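Local coordinates for protein putidaredoxin reductase (Pseudomonas putida, PDB 1Q1R) that probably uses its flavin-adenine dinucleotide to pass electrons from a reduced nicotinamide nucleotide to putidaredoxin, the iron-sulfur partner of the cytochrome P450cam monooxygenase, at residues 157-162 with 331-336; 191-196 with 373-378; 163-168 with 173-178; 195-200 with 338-343. One frame throughout, in Å; residues are numbered along the deposited sequence.

Contact 1: residues 157-162 with 331-336; sequences GGYIGL and SDQYEI. With FAD (flavin-adenine dinucleotide), chain C.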
loop_
_atom_site.group_PDB
_atom_site.type_symbol
_atom_site.label_atom_id
_atom_site.label_comp_id
_atom_site.label_asym_id
_atom_site.label_seq_id
_atom_site.Cartn_x
_atom_site.Cartn_y
_atom_site.Cartn_z
ATOM N N GLY A 157 4.632 13.409 2.450
ATOM C CA GLY A 157 4.223 13.589 1.067
ATOM C C GLY A 157 4.135 12.367 0.169
ATOM O O GLY A 157 4.392 12.474 -1.036
ATOM N N GLY A 158 3.788 11.213 0.735
ATOM C CA GLY A 158 3.642 10.010 -0.071
ATOM C C GLY A 158 2.289 10.050 -0.771
ATOM O O GLY A 158 1.559 11.031 -0.636
ATOM N N TYR A 159 1.941 9.000 -1.513
ATOM C CA TYR A 159 0.662 8.978 -2.223
ATOM C C TYR A 159 -0.549 9.150 -1.306
ATOM O O TYR A 159 -1.504 9.844 -1.658
ATOM C CB TYR A 159 0.501 7.684 -3.030
ATOM C CG TYR A 159 1.386 7.612 -4.258
ATOM C CD1 TYR A 159 2.589 6.906 -4.239
ATOM C CD2 TYR A 159 1.028 8.271 -5.433
ATOM C CE1 TYR A 159 3.412 6.858 -5.364
ATOM C CE2 TYR A 159 1.845 8.235 -6.562
ATOM C CZ TYR A 159 3.035 7.525 -6.521
ATOM O OH TYR A 159 3.842 7.486 -7.636
ATOM N N ILE A 160 -0.520 8.523 -0.135
ATOM C CA ILE A 160 -1.644 8.648 0.782
ATOM C C ILE A 160 -1.745 10.082 1.296
ATOM O O ILE A 160 -2.841 10.628 1.412
ATOM C CB ILE A 160 -1.520 7.674 1.974
ATOM C CG1 ILE A 160 -1.266 6.252 1.464
ATOM C CG2 ILE A 160 -2.798 7.700 2.802
ATOM C CD1 ILE A 160 -2.225 5.796 0.376
ATOM N N GLY A 161 -0.603 10.696 1.592
ATOM C CA GLY A 161 -0.624 12.069 2.066
ATOM C C GLY A 161 -1.245 12.959 1.006
ATOM O O GLY A 161 -2.063 13.838 1.302
ATOM N N LEU A 162 -0.856 12.725 -0.243
ATOM C CA LEU A 162 -1.383 13.494 -1.366
ATOM C C LEU A 162 -2.881 13.238 -1.559
ATOM O O LEU A 162 -3.643 14.155 -1.879
ATOM C CB LEU A 162 -0.624 13.133 -2.641
ATOM C CG LEU A 162 0.856 13.536 -2.609
ATOM C CD1 LEU A 162 1.578 12.962 -3.829
ATOM C CD2 LEU A 162 0.959 15.057 -2.567
ATOM N N SER A 331 -3.348 5.366 -7.731
ATOM C CA SER A 331 -3.631 6.449 -6.807
ATOM C C SER A 331 -4.696 7.308 -7.463
ATOM O O SER A 331 -4.699 7.479 -8.683
ATOM C CB SER A 331 -2.370 7.281 -6.547
ATOM O OG SER A 331 -2.647 8.388 -5.703
ATOM N N ASP A 332 -5.615 7.825 -6.657
ATOM C CA ASP A 332 -6.681 8.679 -7.161
ATOM C C ASP A 332 -6.541 10.029 -6.487
ATOM O O ASP A 332 -6.678 10.136 -5.269
ATOM C CB ASP A 332 -8.060 8.103 -6.826
ATOM C CG ASP A 332 -8.381 6.848 -7.613
ATOM O OD1 ASP A 332 -9.446 6.242 -7.344
ATOM O OD2 ASP A 332 -7.583 6.469 -8.501
ATOM N N GLN A 333 -6.261 11.051 -7.282
ATOM C CA GLN A 333 -6.111 12.407 -6.776
ATOM C C GLN A 333 -6.831 13.337 -7.748
ATOM O O GLN A 333 -6.552 13.322 -8.946
ATOM C CB GLN A 333 -4.628 12.773 -6.690
ATOM C CG GLN A 333 -3.826 11.913 -5.715
ATOM C CD GLN A 333 -2.333 12.163 -5.820
ATOM O OE1 GLN A 333 -1.892 13.307 -5.947
ATOM N NE2 GLN A 333 -1.547 11.097 -5.753
ATOM N N TYR A 334 -7.763 14.131 -7.230
ATOM C CA TYR A 334 -8.529 15.057 -8.055
ATOM C C TYR A 334 -9.083 14.366 -9.301
ATOM O O TYR A 334 -8.951 14.873 -10.414
ATOM C CB TYR A 334 -7.661 16.249 -8.473
ATOM C CG TYR A 334 -6.960 16.933 -7.322
ATOM C CD1 TYR A 334 -5.574 16.867 -7.187
ATOM C CD2 TYR A 334 -7.683 17.637 -6.361
ATOM C CE1 TYR A 334 -4.921 17.491 -6.120
ATOM C CE2 TYR A 334 -7.042 18.260 -5.290
ATOM C CZ TYR A 334 -5.664 18.184 -5.177
ATOM O OH TYR A 334 -5.031 18.811 -4.127
ATOM N N GLU A 335 -9.694 13.203 -9.108
ATOM C CA GLU A 335 -10.292 12.439 -10.205
ATOM C C GLU A 335 -9.322 12.074 -11.327
ATOM O O GLU A 335 -9.749 11.741 -12.432
ATOM C CB GLU A 335 -11.481 13.204 -10.801
ATOM C CG GLU A 335 -12.656 13.394 -9.848
ATOM C CD GLU A 335 -13.761 14.246 -10.451
ATOM O OE1 GLU A 335 -14.342 13.841 -11.481
ATOM O OE2 GLU A 335 -14.049 15.329 -9.897
ATOM N N ILE A 336 -8.025 12.142 -11.049
ATOM C CA ILE A 336 -7.015 11.798 -12.042
ATOM C C ILE A 336 -6.653 10.320 -11.908
ATOM O O ILE A 336 -6.386 9.836 -10.810
ATOM C CB ILE A 336 -5.740 12.643 -11.854
ATOM C CG1 ILE A 336 -6.044 14.109 -12.156
ATOM C CG2 ILE A 336 -4.627 12.121 -12.752
ATOM C CD1 ILE A 336 -4.867 15.033 -11.930
HETATM P PA FAD C . -3.095 -4.898 6.703
HETATM O O1A FAD C . -2.291 -4.054 7.618
HETATM O O2A FAD C . -4.193 -4.265 5.937
HETATM O O5B FAD C . -3.711 -6.131 7.520
HETATM C C5B FAD C . -2.980 -6.789 8.561
HETATM C C4B FAD C . -3.924 -7.031 9.753
HETATM O O4B FAD C . -3.335 -8.029 10.661
HETATM C C3B FAD C . -4.094 -5.752 10.587
HETATM O O3B FAD C . -5.445 -5.676 11.061
HETATM C C2B FAD C . -3.166 -5.978 11.754
HETATM O O2B FAD C . -3.618 -5.248 12.899
HETATM C C1B FAD C . -3.341 -7.465 11.991
HETATM N N9A FAD C . -2.305 -8.068 12.874
HETATM C C8A FAD C . -0.982 -7.829 12.849
HETATM N N7A FAD C . -0.391 -8.546 13.813
HETATM C C5A FAD C . -1.337 -9.238 14.444
HETATM C C6A FAD C . -1.326 -10.134 15.515
HETATM N N6A FAD C . -0.184 -10.437 16.128
HETATM N N1A FAD C . -2.494 -10.686 15.931
HETATM C C2A FAD C . -3.653 -10.381 15.331
HETATM N N3A FAD C . -3.683 -9.520 14.304
HETATM C C4A FAD C . -2.546 -8.941 13.847
HETATM N N1 FAD C . -2.945 0.040 -2.317
HETATM C C2 FAD C . -3.173 0.143 -3.695
HETATM O O2 FAD C . -2.753 -0.729 -4.454
HETATM N N3 FAD C . -3.894 1.242 -4.196
HETATM C C4 FAD C . -4.389 2.229 -3.312
HETATM O O4 FAD C . -5.056 3.160 -3.759
HETATM C C4X FAD C . -4.155 2.124 -1.931
HETATM N N5 FAD C . -4.672 3.043 -1.064
HETATM C C5X FAD C . -4.526 2.931 0.289
HETATM C C6 FAD C . -5.102 3.889 1.150
HETATM C C7 FAD C . -4.972 3.760 2.552
HETATM C C7M FAD C . -5.581 4.838 3.468
HETATM C C8 FAD C . -4.266 2.657 3.096
HETATM C C8M FAD C . -4.126 2.468 4.614
HETATM C C9 FAD C . -3.691 1.704 2.236
HETATM C C9A FAD C . -3.817 1.836 0.836
HETATM N N10 FAD C . -3.256 0.874 -0.048
HETATM C C10 FAD C . -3.435 1.022 -1.439
HETATM C "C1'" FAD C . -2.471 -0.280 0.486
HETATM C "C2'" FAD C . -3.315 -1.557 0.480
HETATM O "O2'" FAD C . -4.586 -1.280 1.076
HETATM C "C3'" FAD C . -2.609 -2.691 1.245
HETATM O "O3'" FAD C . -1.297 -2.879 0.697
HETATM C "C4'" FAD C . -3.406 -3.997 1.139
HETATM O "O4'" FAD C . -4.715 -3.804 1.679
HETATM C "C5'" FAD C . -2.728 -5.156 1.891
HETATM O "O5'" FAD C . -2.796 -4.997 3.318
HETATM P P FAD C . -2.412 -6.254 4.258
HETATM O O1P FAD C . -3.608 -7.111 4.393
HETATM O O2P FAD C . -1.178 -6.864 3.713
HETATM O O3P FAD C . -2.030 -5.576 5.683
#
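Gln333 lays its side-chain amide against Leu162 and the Tyr159 ring while both ends of that amide are hydrogen-bonded to other residues. OE1 lies 3.5 Å from CB of Leu162, and NE2 comes to the edge of the Tyr159 ring, near the ring plane, 3.8 Å from CD2. NE2 donates an almost straight bond (172°) to OG of Ser331, 2.9 Å away and practically in the amide plane, and OE1 is taken up by His201. Ser331 OG, placed anti to its backbone N (chi1 177°), lies 3.7 Å from Tyr159 CD2 and shares a further hydrogen bond with the carboxylate of Glu163. Replacing Gln333 by an alanine is likely to leave His201 and Ser331 each short of a partner and to open a gap beside Leu162 CB and the Tyr159 ring. Ile160, whose first bond points away from the strand, brings CD1 to 3.5 Å from C6 of the flavin. From Gln333 to Ile336 the chain reverses in a type I' turn. Gly158 at the N-cap and Gly161 are consistent with a GxGxxG turn of Rossmann type, probably that of the nicotinamide nucleotide domain, here packed against the C-terminal sheet of a glutathione reductase fold.

Contact 2: residues 191-196 with 373-378; sequences PPVSAF and AVDTVN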
loop_
_atom_site.group_PDB
_atom_site.type_symbol
_atom_site.label_atom_id
_atom_site.label_comp_id
_atom_site.label_asym_id
_atom_site.label_seq_id
_atom_site.Cartn_x
_atom_site.Cartn_y
_atom_site.Cartn_z
ATOM N N PRO A 191 12.200 13.824 -10.917
ATOM C CA PRO A 191 11.911 15.230 -10.621
ATOM C C PRO A 191 10.737 15.834 -11.392
ATOM O O PRO A 191 9.838 16.425 -10.795
ATOM C CB PRO A 191 13.237 15.917 -10.926
ATOM C CG PRO A 191 14.229 14.886 -10.486
ATOM C CD PRO A 191 13.652 13.614 -11.071
ATOM N N PRO A 192 10.724 15.692 -12.728
ATOM C CA PRO A 192 9.611 16.263 -13.495
ATOM C C PRO A 192 8.247 15.691 -13.111
ATOM O O PRO A 192 7.216 16.317 -13.345
ATOM C CB PRO A 192 10.000 15.963 -14.944
ATOM C CG PRO A 192 10.819 14.715 -14.823
ATOM C CD PRO A 192 11.671 14.996 -13.616
ATOM N N VAL A 193 8.247 14.499 -12.524
ATOM C CA VAL A 193 7.004 13.870 -12.095
ATOM C C VAL A 193 6.588 14.492 -10.758
ATOM O O VAL A 193 5.405 14.717 -10.512
ATOM C CB VAL A 193 7.178 12.342 -11.943
ATOM C CG1 VAL A 193 5.931 11.727 -11.331
ATOM C CG2 VAL A 193 7.448 11.721 -13.306
ATOM N N SER A 194 7.569 14.768 -9.901
ATOM C CA SER A 194 7.300 15.395 -8.609
ATOM C C SER A 194 6.762 16.785 -8.908
ATOM O O SER A 194 5.819 17.257 -8.275
ATOM C CB SER A 194 8.585 15.520 -7.786
ATOM O OG SER A 194 9.080 14.249 -7.405
ATOM N N ALA A 195 7.375 17.431 -9.892
ATOM C CA ALA A 195 6.975 18.766 -10.303
ATOM C C ALA A 195 5.511 18.760 -10.718
ATOM O O ALA A 195 4.760 19.678 -10.389
ATOM C CB ALA A 195 7.849 19.239 -11.461
ATOM N N PHE A 196 5.107 17.726 -11.450
ATOM C CA PHE A 196 3.721 17.618 -11.890
ATOM C C PHE A 196 2.781 17.604 -10.679
ATOM O O PHE A 196 1.829 18.386 -10.613
ATOM C CB PHE A 196 3.520 16.343 -12.710
ATOM C CG PHE A 196 2.081 15.958 -12.878
ATOM C CD1 PHE A 196 1.246 16.679 -13.731
ATOM C CD2 PHE A 196 1.547 14.899 -12.151
ATOM C CE1 PHE A 196 -0.109 16.347 -13.855
ATOM C CE2 PHE A 196 0.204 14.559 -12.264
ATOM C CZ PHE A 196 -0.628 15.284 -13.117
ATOM N N ALA A 373 9.999 0.757 -15.231
ATOM C CA ALA A 373 8.648 1.062 -14.784
ATOM C C ALA A 373 8.029 2.160 -15.628
ATOM O O ALA A 373 8.717 2.846 -16.381
ATOM C CB ALA A 373 8.674 1.497 -13.317
ATOM N N VAL A 374 6.717 2.314 -15.501
ATOM C CA VAL A 374 6.006 3.348 -16.230
ATOM C C VAL A 374 4.915 3.920 -15.345
ATOM O O VAL A 374 4.123 3.177 -14.761
ATOM C CB VAL A 374 5.346 2.808 -17.515
ATOM C CG1 VAL A 374 4.698 3.959 -18.281
ATOM C CG2 VAL A 374 6.381 2.104 -18.386
ATOM N N ASP A 375 4.897 5.240 -15.220
ATOM C CA ASP A 375 3.867 5.909 -14.441
ATOM C C ASP A 375 2.937 6.496 -15.500
ATOM O O ASP A 375 3.383 7.245 -16.373
ATOM C CB ASP A 375 4.463 7.039 -13.588
ATOM C CG ASP A 375 5.325 6.527 -12.433
ATOM O OD1 ASP A 375 6.054 7.350 -11.834
ATOM O OD2 ASP A 375 5.276 5.319 -12.115
ATOM N N THR A 376 1.660 6.140 -15.453
ATOM C CA THR A 376 0.712 6.675 -16.419
ATOM C C THR A 376 -0.296 7.578 -15.729
ATOM O O THR A 376 -0.742 7.295 -14.616
ATOM C CB THR A 376 -0.042 5.553 -17.163
ATOM O OG1 THR A 376 -0.830 4.800 -16.236
ATOM C CG2 THR A 376 0.948 4.623 -17.853
ATOM N N VAL A 377 -0.639 8.675 -16.395
ATOM C CA VAL A 377 -1.597 9.641 -15.870
ATOM C C VAL A 377 -2.743 9.764 -16.866
ATOM O O VAL A 377 -2.590 10.357 -17.937
ATOM C CB VAL A 377 -0.931 11.015 -15.665
ATOM C CG1 VAL A 377 -1.971 12.048 -15.273
ATOM C CG2 VAL A 377 0.148 10.904 -14.598
ATOM N N ASN A 378 -3.890 9.198 -16.499
ATOM C CA ASN A 378 -5.075 9.189 -17.350
ATOM C C ASN A 378 -4.808 8.466 -18.667
ATOM O O ASN A 378 -5.311 8.861 -19.715
ATOM C CB ASN A 378 -5.579 10.611 -17.633
ATOM C CG ASN A 378 -6.305 11.227 -16.441
ATOM O OD1 ASN A 378 -6.946 10.522 -15.653
ATOM N ND2 ASN A 378 -6.224 12.545 -16.316
#
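Phe196 and Val377 supply the apolar part of this contact, approaching from opposite directions, the ring from the helix and the valine from the strand. The far ring atom CZ comes to 4.1 Å from CG1 of Val377, and the methyl sits obliquely to the ring. Phe196 holds its ring carbon CG anti to the backbone N (chi1 164°), and this rotation is what carries CZ across to the strand. Val377 likewise keeps CG1, the branch that meets the ring, anti to its N at 173°. Phe361, on the adjoining strand 360-367, meets the same phenyl edge to face.

The second kind of meeting is between a methyl and a carboxylate. Val193 CG1 stands 4.4 Å from OD1 of Asp375, a loose approach with neither donor nor charge on the helix side. The polar need of that oxygen is met at least in part by the hydroxyl of Tyr365, through a weak hydrogen bond.

Backbone bonds stay within each element, such as Ala195 N to Pro191 O at 2.8 Å. All four touching residues are buried, and the chemistry implies that helix 191-204 and the C-terminal sheet meet here through weak, largely nonpolar contact, without a polar link between the two segments.

Contact 3: residues 163-168 with 173-178; sequences EVAATA and MHVTLL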
loop_
_atom_site.group_PDB
_atom_site.type_symbol
_atom_site.label_atom_id
_atom_site.label_comp_id
_atom_site.label_asym_id
_atom_site.label_seq_id
_atom_site.Cartn_x
_atom_site.Cartn_y
_atom_site.Cartn_z
ATOM N N GLU A 163 -3.301 11.991 -1.385
ATOM C CA GLU A 163 -4.718 11.662 -1.530
ATOM C C GLU A 163 -5.529 12.310 -0.408
ATOM O O GLU A 163 -6.667 12.737 -0.613
ATOM C CB GLU A 163 -4.907 10.148 -1.534
ATOM C CG GLU A 163 -4.526 9.521 -2.871
ATOM C CD GLU A 163 -4.720 8.027 -2.893
ATOM O OE1 GLU A 163 -5.342 7.494 -1.948
ATOM O OE2 GLU A 163 -4.258 7.384 -3.861
ATOM N N VAL A 164 -4.938 12.385 0.780
ATOM C CA VAL A 164 -5.609 13.017 1.906
ATOM C C VAL A 164 -5.757 14.511 1.602
ATOM O O VAL A 164 -6.831 15.088 1.773
ATOM C CB VAL A 164 -4.801 12.831 3.203
ATOM C CG1 VAL A 164 -5.278 13.814 4.263
ATOM C CG2 VAL A 164 -4.954 11.403 3.703
ATOM N N ALA A 165 -4.674 15.133 1.138
ATOM C CA ALA A 165 -4.696 16.556 0.802
ATOM C C ALA A 165 -5.746 16.856 -0.267
ATOM O O ALA A 165 -6.497 17.824 -0.150
ATOM C CB ALA A 165 -3.310 17.010 0.317
ATOM N N ALA A 166 -5.794 16.031 -1.312
ATOM C CA ALA A 166 -6.762 16.226 -2.391
ATOM C C ALA A 166 -8.189 16.153 -1.851
ATOM O O ALA A 166 -9.041 16.958 -2.217
ATOM C CB ALA A 166 -6.562 15.172 -3.477
ATOM N N THR A 167 -8.444 15.192 -0.970
ATOM C CA THR A 167 -9.776 15.038 -0.392
ATOM C C THR A 167 -10.125 16.215 0.520
ATOM O O THR A 167 -11.258 16.707 0.495
ATOM C CB THR A 167 -9.886 13.717 0.395
ATOM O OG1 THR A 167 -9.621 12.625 -0.489
ATOM C CG2 THR A 167 -11.293 13.544 0.970
ATOM N N ALA A 168 -9.158 16.675 1.310
ATOM C CA ALA A 168 -9.398 17.804 2.205
ATOM C C ALA A 168 -9.657 19.079 1.401
ATOM O O ALA A 168 -10.521 19.881 1.757
ATOM C CB ALA A 168 -8.208 18.009 3.139
ATOM N N MET A 173 -11.111 22.739 2.884
ATOM C CA MET A 173 -10.295 23.045 4.047
ATOM C C MET A 173 -9.100 23.856 3.552
ATOM O O MET A 173 -8.835 23.912 2.351
ATOM C CB MET A 173 -9.757 21.769 4.700
ATOM C CG MET A 173 -10.781 20.886 5.379
ATOM S SD MET A 173 -9.925 19.663 6.389
ATOM C CE MET A 173 -9.693 20.604 7.932
ATOM N N HIS A 174 -8.395 24.491 4.481
ATOM C CA HIS A 174 -7.182 25.233 4.156
ATOM C C HIS A 174 -6.156 24.133 4.376
ATOM O O HIS A 174 -6.010 23.635 5.497
ATOM C CB HIS A 174 -6.968 26.380 5.147
ATOM C CG HIS A 174 -5.652 27.077 4.993
ATOM N ND1 HIS A 174 -4.452 26.492 5.342
ATOM C CD2 HIS A 174 -5.346 28.309 4.521
ATOM C CE1 HIS A 174 -3.465 27.335 5.090
ATOM N NE2 HIS A 174 -3.979 28.443 4.591
ATOM N N VAL A 175 -5.449 23.745 3.320
ATOM C CA VAL A 175 -4.499 22.644 3.426
ATOM C C VAL A 175 -3.024 22.969 3.192
ATOM O O VAL A 175 -2.670 23.634 2.217
ATOM C CB VAL A 175 -4.893 21.509 2.444
ATOM C CG1 VAL A 175 -4.057 20.277 2.704
ATOM C CG2 VAL A 175 -6.382 21.204 2.569
ATOM N N THR A 176 -2.180 22.475 4.096
ATOM C CA THR A 176 -0.732 22.640 4.015
ATOM C C THR A 176 -0.117 21.241 4.133
ATOM O O THR A 176 -0.472 20.474 5.030
ATOM C CB THR A 176 -0.172 23.511 5.180
ATOM O OG1 THR A 176 -0.776 24.810 5.153
ATOM C CG2 THR A 176 1.340 23.666 5.045
ATOM N N LEU A 177 0.792 20.897 3.227
ATOM C CA LEU A 177 1.427 19.584 3.287
ATOM C C LEU A 177 2.925 19.752 3.454
ATOM O O LEU A 177 3.558 20.534 2.746
ATOM C CB LEU A 177 1.114 18.770 2.030
ATOM C CG LEU A 177 1.620 17.325 2.039
ATOM C CD1 LEU A 177 0.731 16.449 1.166
ATOM C CD2 LEU A 177 3.062 17.287 1.558
ATOM N N LEU A 178 3.490 19.001 4.390
ATOM C CA LEU A 178 4.912 19.093 4.682
ATOM C C LEU A 178 5.671 17.811 4.391
ATOM O O LEU A 178 5.214 16.712 4.718
ATOM C CB LEU A 178 5.107 19.445 6.158
ATOM C CG LEU A 178 4.221 20.555 6.724
ATOM C CD1 LEU A 178 4.453 20.663 8.226
ATOM C CD2 LEU A 178 4.532 21.868 6.029
#
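Ala168 and Val175 meet at the tight end of a beta-alpha-beta unit, the Rossmann-type arrangement in which helix 159-170 crosses from strand 151-155 to strand 174-178. Helix segment 163-168 and strand 174-178 run nearly antiparallel, at 167°, their axes 8.7 Å apart at the closest. Such an approach is helped by small residues on the helix face: CB of Ala168 lies 3.7 Å from CG2 of Val175, the methyl that stands anti to the carbonyl carbon and beside the backbone N.

Farther along, the fit is looser. Ala165 CB touches CG1 of Val175, the other branch of the same valine, at 4.1 Å, and Leu177 CD1 at 4.2 Å, so Val175 straddles the two alanines one turn apart. Other sides of the helix have other partners. Ala166 points away from the strand and packs on Tyr334, while partly exposed Thr167 does not touch the strand; Glu163 sends its carboxylate to Lys50 in a salt bridge.

Where the chain turns back, Met173 starts toward the helix, its SD still 4.0 Å from Ala168 CB, before its end leads off. Its amide N binds Ala168 O at 3.1 Å, nearly straight at 169°.

Contact 4: residues 195-200 with 338-343; sequences AFYEHL and LKMVGL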
loop_
_atom_site.group_PDB
_atom_site.type_symbol
_atom_site.label_atom_id
_atom_site.label_comp_id
_atom_site.label_asym_id
_atom_site.label_seq_id
_atom_site.Cartn_x
_atom_site.Cartn_y
_atom_site.Cartn_z
ATOM N N ALA A 195 7.375 17.431 -9.892
ATOM C CA ALA A 195 6.975 18.766 -10.303
ATOM C C ALA A 195 5.511 18.760 -10.718
ATOM O O ALA A 195 4.760 19.678 -10.389
ATOM C CB ALA A 195 7.849 19.239 -11.461
ATOM N N PHE A 196 5.107 17.726 -11.450
ATOM C CA PHE A 196 3.721 17.618 -11.890
ATOM C C PHE A 196 2.781 17.604 -10.679
ATOM O O PHE A 196 1.829 18.386 -10.613
ATOM C CB PHE A 196 3.520 16.343 -12.710
ATOM C CG PHE A 196 2.081 15.958 -12.878
ATOM C CD1 PHE A 196 1.246 16.679 -13.731
ATOM C CD2 PHE A 196 1.547 14.899 -12.151
ATOM C CE1 PHE A 196 -0.109 16.347 -13.855
ATOM C CE2 PHE A 196 0.204 14.559 -12.264
ATOM C CZ PHE A 196 -0.628 15.284 -13.117
ATOM N N TYR A 197 3.051 16.716 -9.723
ATOM C CA TYR A 197 2.213 16.616 -8.527
ATOM C C TYR A 197 2.213 17.894 -7.692
ATOM O O TYR A 197 1.161 18.371 -7.272
ATOM C CB TYR A 197 2.656 15.442 -7.650
ATOM C CG TYR A 197 2.236 14.092 -8.178
ATOM C CD1 TYR A 197 3.161 13.232 -8.769
ATOM C CD2 TYR A 197 0.910 13.670 -8.088
ATOM C CE1 TYR A 197 2.775 11.982 -9.255
ATOM C CE2 TYR A 197 0.514 12.423 -8.573
ATOM C CZ TYR A 197 1.452 11.587 -9.152
ATOM O OH TYR A 197 1.068 10.349 -9.619
ATOM N N GLU A 198 3.394 18.451 -7.452
ATOM C CA GLU A 198 3.487 19.675 -6.670
ATOM C C GLU A 198 2.684 20.803 -7.313
ATOM O O GLU A 198 1.936 21.512 -6.633
ATOM C CB GLU A 198 4.960 20.056 -6.482
ATOM C CG GLU A 198 5.665 19.141 -5.476
ATOM C CD GLU A 198 7.156 19.396 -5.358
ATOM O OE1 GLU A 198 7.576 20.561 -5.515
ATOM O OE2 GLU A 198 7.905 18.433 -5.092
ATOM N N HIS A 199 2.806 20.957 -8.628
ATOM C CA HIS A 199 2.058 22.000 -9.323
ATOM C C HIS A 199 0.565 21.670 -9.329
ATOM O O HIS A 199 -0.285 22.546 -9.179
ATOM C CB HIS A 199 2.569 22.154 -10.761
ATOM C CG HIS A 199 1.797 23.146 -11.575
ATOM N ND1 HIS A 199 0.741 22.784 -12.385
ATOM C CD2 HIS A 199 1.902 24.493 -11.675
ATOM C CE1 HIS A 199 0.231 23.864 -12.949
ATOM N NE2 HIS A 199 0.916 24.914 -12.534
ATOM N N LEU A 200 0.252 20.393 -9.501
ATOM C CA LEU A 200 -1.132 19.947 -9.527
ATOM C C LEU A 200 -1.845 20.353 -8.228
ATOM O O LEU A 200 -2.896 20.998 -8.255
ATOM C CB LEU A 200 -1.145 18.427 -9.716
ATOM C CG LEU A 200 -2.402 17.618 -10.058
ATOM C CD1 LEU A 200 -2.813 16.840 -8.840
ATOM C CD2 LEU A 200 -3.517 18.507 -10.577
ATOM N N LEU A 338 -4.267 7.743 -11.829
ATOM C CA LEU A 338 -2.838 7.504 -11.695
ATOM C C LEU A 338 -2.575 6.012 -11.531
ATOM O O LEU A 338 -3.011 5.402 -10.555
ATOM C CB LEU A 338 -2.306 8.266 -10.482
ATOM C CG LEU A 338 -2.621 9.769 -10.510
ATOM C CD1 LEU A 338 -2.413 10.391 -9.135
ATOM C CD2 LEU A 338 -1.740 10.437 -11.548
ATOM N N LYS A 339 -1.874 5.423 -12.496
ATOM C CA LYS A 339 -1.555 4.001 -12.439
ATOM C C LYS A 339 -0.067 3.804 -12.688
ATOM O O LYS A 339 0.481 4.276 -13.685
ATOM C CB LYS A 339 -2.385 3.226 -13.466
ATOM C CG LYS A 339 -3.882 3.461 -13.319
ATOM C CD LYS A 339 -4.702 2.524 -14.192
ATOM C CE LYS A 339 -4.713 1.108 -13.634
ATOM N NZ LYS A 339 -5.558 0.186 -14.459
ATOM N N MET A 340 0.581 3.104 -11.765
ATOM C CA MET A 340 2.010 2.863 -11.846
ATOM C C MET A 340 2.325 1.376 -11.968
ATOM O O MET A 340 1.751 0.553 -11.252
ATOM C CB MET A 340 2.693 3.422 -10.591
ATOM C CG MET A 340 2.488 4.925 -10.325
ATOM S SD MET A 340 0.782 5.510 -10.006
ATOM C CE MET A 340 0.632 6.785 -11.297
ATOM N N VAL A 341 3.232 1.031 -12.879
ATOM C CA VAL A 341 3.641 -0.360 -13.058
ATOM C C VAL A 341 5.162 -0.476 -13.003
ATOM O O VAL A 341 5.879 0.363 -13.549
ATOM C CB VAL A 341 3.138 -0.949 -14.401
ATOM C CG1 VAL A 341 3.625 -0.106 -15.568
ATOM C CG2 VAL A 341 3.624 -2.383 -14.546
ATOM N N GLY A 342 5.645 -1.514 -12.326
ATOM C CA GLY A 342 7.074 -1.733 -12.206
ATOM C C GLY A 342 7.710 -0.964 -11.068
ATOM O O GLY A 342 7.041 -0.204 -10.362
ATOM N N LEU A 343 9.014 -1.165 -10.895
ATOM C CA LEU A 343 9.780 -0.497 -9.851
ATOM C C LEU A 343 10.833 0.372 -10.528
ATOM O O LEU A 343 11.664 -0.124 -11.285
ATOM C CB LEU A 343 10.446 -1.539 -8.946
ATOM C CG LEU A 343 9.461 -2.550 -8.347
ATOM C CD1 LEU A 343 10.207 -3.591 -7.527
ATOM C CD2 LEU A 343 8.437 -1.813 -7.487
#
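Leu338 meets the hydroxyl end of Tyr197 where helix 191-204 lies against the antiparallel C-terminal sheet of this glutathione reductase fold. It opens the strand segment and carries most of the contact. Both its methyls come against the phenol oxygen from one side: CD1 lies in the ring plane at the edge, 3.6 Å from CE2, and CD2 is 3.4 Å from OH. The side chains approach from opposite directions, and Tyr197, with CG anti to the carbonyl carbon (chi1 -76°), extends from the helix toward the strand. A face of the ring is covered from within the helix by Phe196, whose CD2 stands 4.0 Å above the ring centre. An alanine replacing Tyr197 is likely to leave both Leu338 methyls without their neighbour and to open a gap between helix and sheet.

Next along the strand, Lys339 points away from the helix; its carbonyl O accepts a hydrogen bond from Thr376 OG1. Met340 points toward the helix again, and its chain, bent at chi2 and chi3, brings the terminal methyl CE to 4.0 Å from Tyr197 OH.

All four contacts are buried, but they differ in place and chemistry. Contact 3 lies within one beta-alpha-beta unit and joins neighbours in sequence through small apolar side chains and one backbone bond. The other three join helix 159-170 or helix 191-204 to the C-terminal sheet. Contact 1 touches the flavin and brings polar side chains, bonded among themselves or to residues outside, against the helix it shares with contact 3; Glu163 ties the two together. Contacts 2 and 4 share helix 191-204: Phe196 reaches strand 370-377 in contact 2, Tyr197 the neighbouring strand 336-342 in contact 4. Leu338 pairs by backbone with Ser331, linking contacts 4 and 1, whereas contact 3 touches neither contact 2 nor contact 4.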